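Local structure of putative hemin transport system, substrate-binding protein (Burkholderia cenocepacia J2315, 5GIZ) at residues K107-A112 / A123-F128; E212-V217 / V240-A245. The protein binds heme in the periplasm and probably hands it to a hemin import system of the inner membrane. All coordinates share one frame; numbering follows the deposited sequence.

Contact 1: K107-A112 / A123-F128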
ATOM      1  N   LYS A 107      -0.177 -11.301   6.983  1.00 13.84           N
ATOM      2  CA  LYS A 107       0.176 -10.192   7.854  1.00 13.95           C
ATOM      3  C   LYS A 107      -0.751 -10.219   9.091  1.00 13.40           C
ATOM      4  O   LYS A 107      -0.337 -10.016  10.208  1.00 13.27           O
ATOM      5  CB  LYS A 107       0.054  -8.841   7.136  1.00 14.55           C
ATOM      6  CG  LYS A 107       1.080  -8.589   6.045  1.00 15.50           C
ATOM      7  CD  LYS A 107       0.872  -7.263   5.328  1.00 15.41           C
ATOM      8  CE  LYS A 107       1.553  -7.214   3.954  1.00 15.71           C
ATOM      9  NZ  LYS A 107       1.434  -5.856   3.327  1.00 15.15           N
ATOM     10  N   ILE A 108      -2.044 -10.452   8.859  1.00 12.98           N
ATOM     11  CA  ILE A 108      -2.977 -10.492   9.995  1.00 13.10           C
ATOM     12  C   ILE A 108      -2.579 -11.584  10.995  1.00 13.54           C
ATOM     13  O   ILE A 108      -2.416 -11.325  12.178  1.00 13.97           O
ATOM     14  CB  ILE A 108      -4.442 -10.669   9.532  1.00 12.87           C
ATOM     15  CG1 ILE A 108      -4.884  -9.406   8.760  1.00 12.24           C
ATOM     16  CG2 ILE A 108      -5.401 -10.925  10.694  1.00 13.21           C
ATOM     17  CD1 ILE A 108      -6.186  -9.555   8.003  1.00 12.26           C
ATOM     18  N   THR A 109      -2.405 -12.801  10.507  1.00 13.70           N
ATOM     19  CA  THR A 109      -2.137 -13.903  11.407  1.00 14.86           C
ATOM     20  C   THR A 109      -0.721 -13.804  11.973  1.00 15.05           C
ATOM     21  O   THR A 109      -0.491 -14.147  13.150  1.00 15.79           O
ATOM     22  CB  THR A 109      -2.339 -15.278  10.695  1.00 15.10           C
ATOM     23  OG1 THR A 109      -1.474 -15.440   9.567  1.00 16.63           O
ATOM     24  CG2 THR A 109      -3.788 -15.384  10.265  1.00 15.52           C
ATOM     25  N   GLY A 110       0.232 -13.366  11.147  1.00 15.22           N
ATOM     26  CA  GLY A 110       1.629 -13.203  11.558  1.00 15.36           C
ATOM     27  C   GLY A 110       1.854 -12.127  12.621  1.00 15.40           C
ATOM     28  O   GLY A 110       2.575 -12.306  13.601  1.00 15.81           O
ATOM     29  N   VAL A 111       1.240 -10.965  12.413  1.00 14.87           N
ATOM     30  CA  VAL A 111       1.372  -9.903  13.379  1.00 14.83           C
ATOM     31  C   VAL A 111       0.652 -10.374  14.675  1.00 15.35           C
ATOM     32  O   VAL A 111       1.172 -10.222  15.755  1.00 15.69           O
ATOM     33  CB  VAL A 111       0.779  -8.572  12.838  1.00 14.66           C
ATOM     34  CG1 VAL A 111       0.599  -7.560  13.973  1.00 14.72           C
ATOM     35  CG2 VAL A 111       1.680  -8.038  11.729  1.00 14.76           C
ATOM     36  N   ALA A 112      -0.535 -10.999  14.559  1.00 16.01           N
ATOM     37  CA  ALA A 112      -1.240 -11.432  15.774  1.00 17.25           C
ATOM     38  C   ALA A 112      -0.417 -12.480  16.572  1.00 18.24           C
ATOM     39  O   ALA A 112      -0.379 -12.450  17.819  1.00 19.38           O
ATOM     40  CB  ALA A 112      -2.614 -11.991  15.423  1.00 17.06           C
ATOM     41  N   ALA A 123     -10.289 -13.106  14.966  1.00 18.17           N
ATOM     42  CA  ALA A 123     -11.491 -12.267  14.788  1.00 17.96           C
ATOM     43  C   ALA A 123     -11.319 -11.297  13.629  1.00 16.89           C
ATOM     44  O   ALA A 123     -12.211 -11.107  12.823  1.00 17.52           O
ATOM     45  CB  ALA A 123     -11.794 -11.518  16.067  1.00 18.79           C
ATOM     46  N   LEU A 124     -10.152 -10.681  13.597  1.00 15.69           N
ATOM     47  CA  LEU A 124      -9.842  -9.744  12.491  1.00 14.90           C
ATOM     48  C   LEU A 124      -9.854 -10.481  11.149  1.00 14.64           C
ATOM     49  O   LEU A 124     -10.379  -9.983  10.161  1.00 14.43           O
ATOM     50  CB  LEU A 124      -8.502  -9.083  12.700  1.00 14.89           C
ATOM     51  CG  LEU A 124      -8.014  -8.114  11.609  1.00 14.69           C
ATOM     52  CD1 LEU A 124      -9.059  -7.026  11.298  1.00 15.05           C
ATOM     53  CD2 LEU A 124      -6.673  -7.492  11.958  1.00 14.63           C
ATOM     54  N   LEU A 125      -9.302 -11.695  11.102  1.00 15.07           N
ATOM     55  CA  LEU A 125      -9.274 -12.448   9.856  1.00 14.83           C
ATOM     56  C   LEU A 125     -10.692 -12.785   9.369  1.00 15.03           C
ATOM     57  O   LEU A 125     -11.001 -12.728   8.202  1.00 14.04           O
ATOM     58  CB  LEU A 125      -8.397 -13.723  10.019  1.00 15.82           C
ATOM     59  CG  LEU A 125      -8.183 -14.503   8.720  1.00 16.67           C
ATOM     60  CD1 LEU A 125      -7.350 -13.672   7.756  1.00 17.16           C
ATOM     61  CD2 LEU A 125      -7.532 -15.844   8.973  1.00 17.23           C
ATOM     62  N   GLN A 126     -11.559 -13.154  10.293  0.80 14.31           N
ATOM     63  CA  GLN A 126     -12.907 -13.485   9.941  0.80 15.50           C
ATOM     64  C   GLN A 126     -13.634 -12.260   9.361  0.80 15.34           C
ATOM     65  O   GLN A 126     -14.319 -12.369   8.366  0.80 15.14           O
ATOM     66  CB  GLN A 126     -13.579 -14.040  11.170  0.80 17.08           C
ATOM     67  CG  GLN A 126     -15.022 -14.383  11.012  0.80 18.78           C
ATOM     68  CD  GLN A 126     -15.616 -14.767  12.370  0.80 20.88           C
ATOM     69  OE1 GLN A 126     -15.785 -13.923  13.248  0.80 26.04           O
ATOM     70  NE2 GLN A 126     -15.850 -16.005  12.565  0.80 21.94           N
ATOM     71  N   ARG A 127     -13.432 -11.081   9.956  1.00 15.73           N
ATOM     72  CA  ARG A 127     -14.042  -9.825   9.436  1.00 17.24           C
ATOM     73  C   ARG A 127     -13.497  -9.485   8.060  1.00 15.49           C
ATOM     74  O   ARG A 127     -14.225  -9.183   7.112  1.00 15.14           O
ATOM     75  CB  ARG A 127     -13.737  -8.619  10.362  1.00 21.17           C
ATOM     76  CG  ARG A 127     -14.260  -8.746  11.776  1.00 27.52           C
ATOM     77  CD  ARG A 127     -14.444  -7.420  12.518  1.00 33.86           C
ATOM     78  NE  ARG A 127     -13.243  -6.590  12.670  1.00 39.81           N
ATOM     79  CZ  ARG A 127     -12.282  -6.764  13.581  1.00 43.58           C
ATOM     80  NH1 ARG A 127     -12.311  -7.770  14.469  1.00 44.07           N
ATOM     81  NH2 ARG A 127     -11.266  -5.909  13.602  1.00 49.54           N
ATOM     82  N   PHE A 128     -12.169  -9.517   7.953  1.00 13.56           N
ATOM     83  CA  PHE A 128     -11.485  -9.264   6.722  1.00 12.67           C
ATOM     84  C   PHE A 128     -12.010 -10.170   5.605  1.00 12.37           C
ATOM     85  O   PHE A 128     -12.332  -9.703   4.502  1.00 11.96           O
ATOM     86  CB  PHE A 128      -9.980  -9.441   6.922  1.00 12.37           C
ATOM     87  CG  PHE A 128      -9.202  -9.244   5.693  1.00 12.27           C
ATOM     88  CD1 PHE A 128      -8.979 -10.295   4.825  1.00 12.34           C
ATOM     89  CD2 PHE A 128      -8.639  -8.008   5.385  1.00 12.23           C
ATOM     90  CE1 PHE A 128      -8.218 -10.162   3.697  1.00 12.55           C
ATOM     91  CE2 PHE A 128      -7.884  -7.859   4.255  1.00 12.51           C
ATOM     92  CZ  PHE A 128      -7.654  -8.927   3.396  1.00 12.31           C
TER
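Ile-108 has the largest share in the packing of segment 107-112 on 123-128: its CG1 and CG2 share Leu-124, CG2 also touches Leu-125, and only CD1 goes to Phe-128. CB leaves the backbone toward the other helix, at the level of Leu-125, where the CA atoms of Ile-108 and Leu-125 come within 6.6 Å. From there the chain forks. The CG2 methyl of Ile-108, anti to the backbone N, is 3.9 Å from Leu-124 CD2, about as near to Leu-124 CG, and it also reaches the CB of Leu-125. Ile-108 CG1 takes the other branch, anti to the carbonyl carbon (chi1 -67°), and passes Leu-124 CD2 at 4.1 Å. The extended second torsion of Ile-108 (chi2 168°) then carries its CD1 over one face of the Phe-128 ring in a CH-pi contact, displaced toward the rim and 3.8 Å from Phe-128 CG. Leu-124, Leu-125 and Phe-128 all hold CG anti to their backbone N. At the more exposed border Thr-109 adds its CG2 methyl, 4.0 Å from Leu-125 CD2, while its OG1 turns back to weak hydrogen bonds with the carbonyls of Arg-105 and Ala-106. The segments run nearly antiparallel (169°) with axes 9.7 Å apart, as in a helical hairpin. Phe-128 also packs on Val-101 and Val-104 of the first helix. Leu-124 touches Leu-22 of helix 13-23, and Phe-128 touches Leu-255 and Pro-256 at the start of helix 255-269, so the hairpin also packs on these two helices. What joins the two segments is wholly apolar: methyl groups, leucine branches and one aromatic face, held by dispersion and the exclusion of water, without the directional demands of polar bonds.

Contact 2: E212-V217 / V240-A245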
ATOM      1  N   GLU A 212      -0.676  11.961  -3.462  1.00 14.86           N
ATOM      2  CA  GLU A 212       0.649  12.553  -3.346  1.00 15.87           C
ATOM      3  C   GLU A 212       1.283  12.831  -4.701  1.00 16.17           C
ATOM      4  O   GLU A 212       1.857  13.906  -4.936  1.00 16.31           O
ATOM      5  CB  GLU A 212       1.556  11.608  -2.525  1.00 15.93           C
ATOM      6  CG  GLU A 212       1.088  11.412  -1.079  1.00 17.25           C
ATOM      7  CD  GLU A 212       0.072  10.307  -0.820  1.00 17.70           C
ATOM      8  OE1 GLU A 212      -0.647   9.843  -1.721  1.00 15.94           O
ATOM      9  OE2 GLU A 212      -0.045   9.925   0.356  1.00 18.05           O
ATOM     10  N   GLY A 213       1.168  11.875  -5.625  1.00 15.38           N
ATOM     11  CA  GLY A 213       1.697  12.060  -6.968  1.00 14.76           C
ATOM     12  C   GLY A 213       0.984  13.150  -7.716  1.00 14.55           C
ATOM     13  O   GLY A 213       1.598  13.872  -8.509  1.00 14.06           O
ATOM     14  N   LEU A 214      -0.339  13.257  -7.534  1.00 14.45           N
ATOM     15  CA  LEU A 214      -1.121  14.301  -8.181  1.00 14.54           C
ATOM     16  C   LEU A 214      -0.681  15.685  -7.684  1.00 15.00           C
ATOM     17  O   LEU A 214      -0.512  16.585  -8.506  1.00 14.68           O
ATOM     18  CB  LEU A 214      -2.645  14.057  -7.927  1.00 15.44           C
ATOM     19  CG  LEU A 214      -3.558  15.041  -8.635  1.00 16.44           C
ATOM     20  CD1 LEU A 214      -3.364  15.010 -10.136  1.00 16.75           C
ATOM     21  CD2 LEU A 214      -5.008  14.747  -8.215  1.00 17.10           C
ATOM     22  N   ALA A 215      -0.483  15.794  -6.358  1.00 15.16           N
ATOM     23  CA  ALA A 215      -0.001  17.047  -5.773  1.00 15.98           C
ATOM     24  C   ALA A 215       1.365  17.359  -6.316  1.00 16.41           C
ATOM     25  O   ALA A 215       1.627  18.501  -6.664  1.00 17.93           O
ATOM     26  CB  ALA A 215       0.074  17.002  -4.272  1.00 16.26           C
ATOM     27  N   ALA A 216       2.244  16.363  -6.374  1.00 16.67           N
ATOM     28  CA  ALA A 216       3.630  16.630  -6.815  1.00 17.25           C
ATOM     29  C   ALA A 216       3.705  17.171  -8.237  1.00 17.89           C
ATOM     30  O   ALA A 216       4.554  18.007  -8.539  1.00 19.00           O
ATOM     31  CB  ALA A 216       4.485  15.369  -6.711  1.00 16.74           C
ATOM     32  N   VAL A 217       2.874  16.678  -9.150  1.00 16.72           N
ATOM     33  CA  VAL A 217       2.905  17.106 -10.554  1.00 16.90           C
ATOM     34  C   VAL A 217       2.180  18.427 -10.750  1.00 16.29           C
ATOM     35  O   VAL A 217       2.307  19.073 -11.786  1.00 17.86           O
ATOM     36  CB  VAL A 217       2.372  15.986 -11.493  1.00 17.00           C
ATOM     37  CG1 VAL A 217       0.855  15.830 -11.402  1.00 16.67           C
ATOM     38  CG2 VAL A 217       2.781  16.183 -12.958  1.00 17.53           C
ATOM     39  N   VAL A 240      -9.132  10.838 -14.984  1.00 12.85           N
ATOM     40  CA  VAL A 240      -8.151  10.721 -13.917  1.00 12.31           C
ATOM     41  C   VAL A 240      -8.843  10.254 -12.664  1.00 11.87           C
ATOM     42  O   VAL A 240      -9.913  10.790 -12.314  1.00 11.60           O
ATOM     43  CB  VAL A 240      -7.507  12.115 -13.662  1.00 13.23           C
ATOM     44  CG1 VAL A 240      -6.515  12.081 -12.515  1.00 13.19           C
ATOM     45  CG2 VAL A 240      -6.853  12.624 -14.934  1.00 13.11           C
ATOM     46  N   VAL A 241      -8.217   9.305 -11.951  1.00 11.04           N
ATOM     47  CA  VAL A 241      -8.658   8.882 -10.625  1.00 11.04           C
ATOM     48  C   VAL A 241      -7.488   9.010  -9.664  1.00 11.04           C
ATOM     49  O   VAL A 241      -6.392   8.535  -9.956  1.00 10.69           O
ATOM     50  CB  VAL A 241      -9.102   7.414 -10.619  1.00 11.19           C
ATOM     51  CG1 VAL A 241      -9.323   6.902  -9.221  1.00 11.84           C
ATOM     52  CG2 VAL A 241     -10.386   7.305 -11.447  1.00 11.23           C
ATOM     53  N   SER A 242      -7.730   9.665  -8.540  1.00 11.44           N
ATOM     54  CA  SER A 242      -6.729   9.734  -7.466  1.00 11.75           C
ATOM     55  C   SER A 242      -7.215   8.961  -6.252  1.00 11.66           C
ATOM     56  O   SER A 242      -8.425   8.868  -6.026  1.00 12.11           O
ATOM     57  CB  SER A 242      -6.403  11.195  -7.128  1.00 12.32           C
ATOM     58  OG  SER A 242      -7.518  11.910  -6.676  1.00 13.36           O
ATOM     59  N   LEU A 243      -6.268   8.440  -5.475  1.00 11.27           N
ATOM     60  CA  LEU A 243      -6.538   7.879  -4.178  0.50 11.17           C
ATOM     61  C   LEU A 243      -5.263   8.036  -3.321  1.00 11.62           C
ATOM     62  O   LEU A 243      -4.150   8.037  -3.832  1.00 12.34           O
ATOM     63  CB  LEU A 243      -7.028   6.409  -4.301  0.50 11.06           C
ATOM     64  CG  LEU A 243      -7.644   5.792  -3.051  0.50 10.90           C
ATOM     65  CD1 LEU A 243      -8.922   6.488  -2.641  0.50 10.81           C
ATOM     66  CD2 LEU A 243      -7.957   4.332  -3.290  0.50 10.88           C
ATOM     67  N   ASP A 244      -5.454   8.107  -2.037  1.00 12.75           N
ATOM     68  CA  ASP A 244      -4.330   8.142  -1.102  1.00 13.18           C
ATOM     69  C   ASP A 244      -3.399   6.968  -1.262  1.00 12.32           C
ATOM     70  O   ASP A 244      -3.877   5.845  -1.383  1.00 11.63           O
ATOM     71  CB  ASP A 244      -4.941   8.153   0.291  1.00 15.12           C
ATOM     72  CG  ASP A 244      -3.975   7.979   1.356  1.00 16.33           C
ATOM     73  OD1 ASP A 244      -3.317   8.992   1.778  1.00 18.77           O
ATOM     74  OD2 ASP A 244      -3.841   6.870   1.844  1.00 13.73           O
ATOM     75  N   ALA A 245      -2.090   7.188  -1.294  1.00 12.12           N
ATOM     76  CA  ALA A 245      -1.153   6.134  -1.628  1.00 12.04           C
ATOM     77  C   ALA A 245      -1.207   4.960  -0.635  1.00 11.45           C
ATOM     78  O   ALA A 245      -1.185   3.802  -1.066  1.00 11.37           O
ATOM     79  CB  ALA A 245       0.269   6.668  -1.618  1.00 12.83           C
TER
HETATM   80  O   HOH W   1      -0.997   7.936   1.846  1.00 13.59           O
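Glu-212 sets CG anti to its carbonyl carbon (chi1 -64°) and bends at chi2 (87°), which swings the carboxylate off its helix to the turn after strand 240-243, where helix 245-249 begins. There Glu-212 OE1 accepts a hydrogen bond from Ala-245 N on its syn lone pair, 3.1 Å long and somewhat bent at 148°, and lies against the Ala-245 CB methyl. Glu-212 OE2 faces Asp-244 OD1, only 3.7 Å away. The water between them donates to both, at 2.7 Å to Glu-212 OE2 and 2.5 Å to Asp-244 OD1, which would ease the repulsion; a raised pKa of one acid is possible. Asp-244, its CG anti to the backbone N, is the N-cap of helix 245-249: OD2 accepts from Phe-247 N. Deeper in, Leu-214, its CG likewise anti to the backbone N, sends CD2 to within 4.0 Å of Ser-242 CB, and also packs on Ile-209 and His-220. Its side chain is about 8 Å from that of His-158, which binds heme in the loaded protein. Strand 240-243 pairs in parallel with 206-210, the strand leading into helix 211-217, so helix and strand belong to a beta-alpha-beta crossover, characteristic of the alpha/beta lobes of periplasmic binding proteins.

How the contacts relate
Contact 1 closes before contact 2 opens along the chain, and the two lie on opposite sides of the chain's centre, with centres 29 Å apart and nearest atoms about 11 Å apart. They share no helix or strand. Contact 1 joins helices that follow the parallel four-stranded sheet ending at strand 91-94, and helix 118-141 then leads to strand 151-159 of the mixed sheet that supplies strand 240-243 of contact 2. Helix 255-269 links their surroundings: its beginning meets Phe-128, and Thr-261 and Arg-265 pack on Leu-243. Contact 1 thus fastens the long helix that passes from the four-stranded lobe to the mixed-sheet lobe, as in this family of periplasmic binding proteins, and contact 2 belongs to the second lobe.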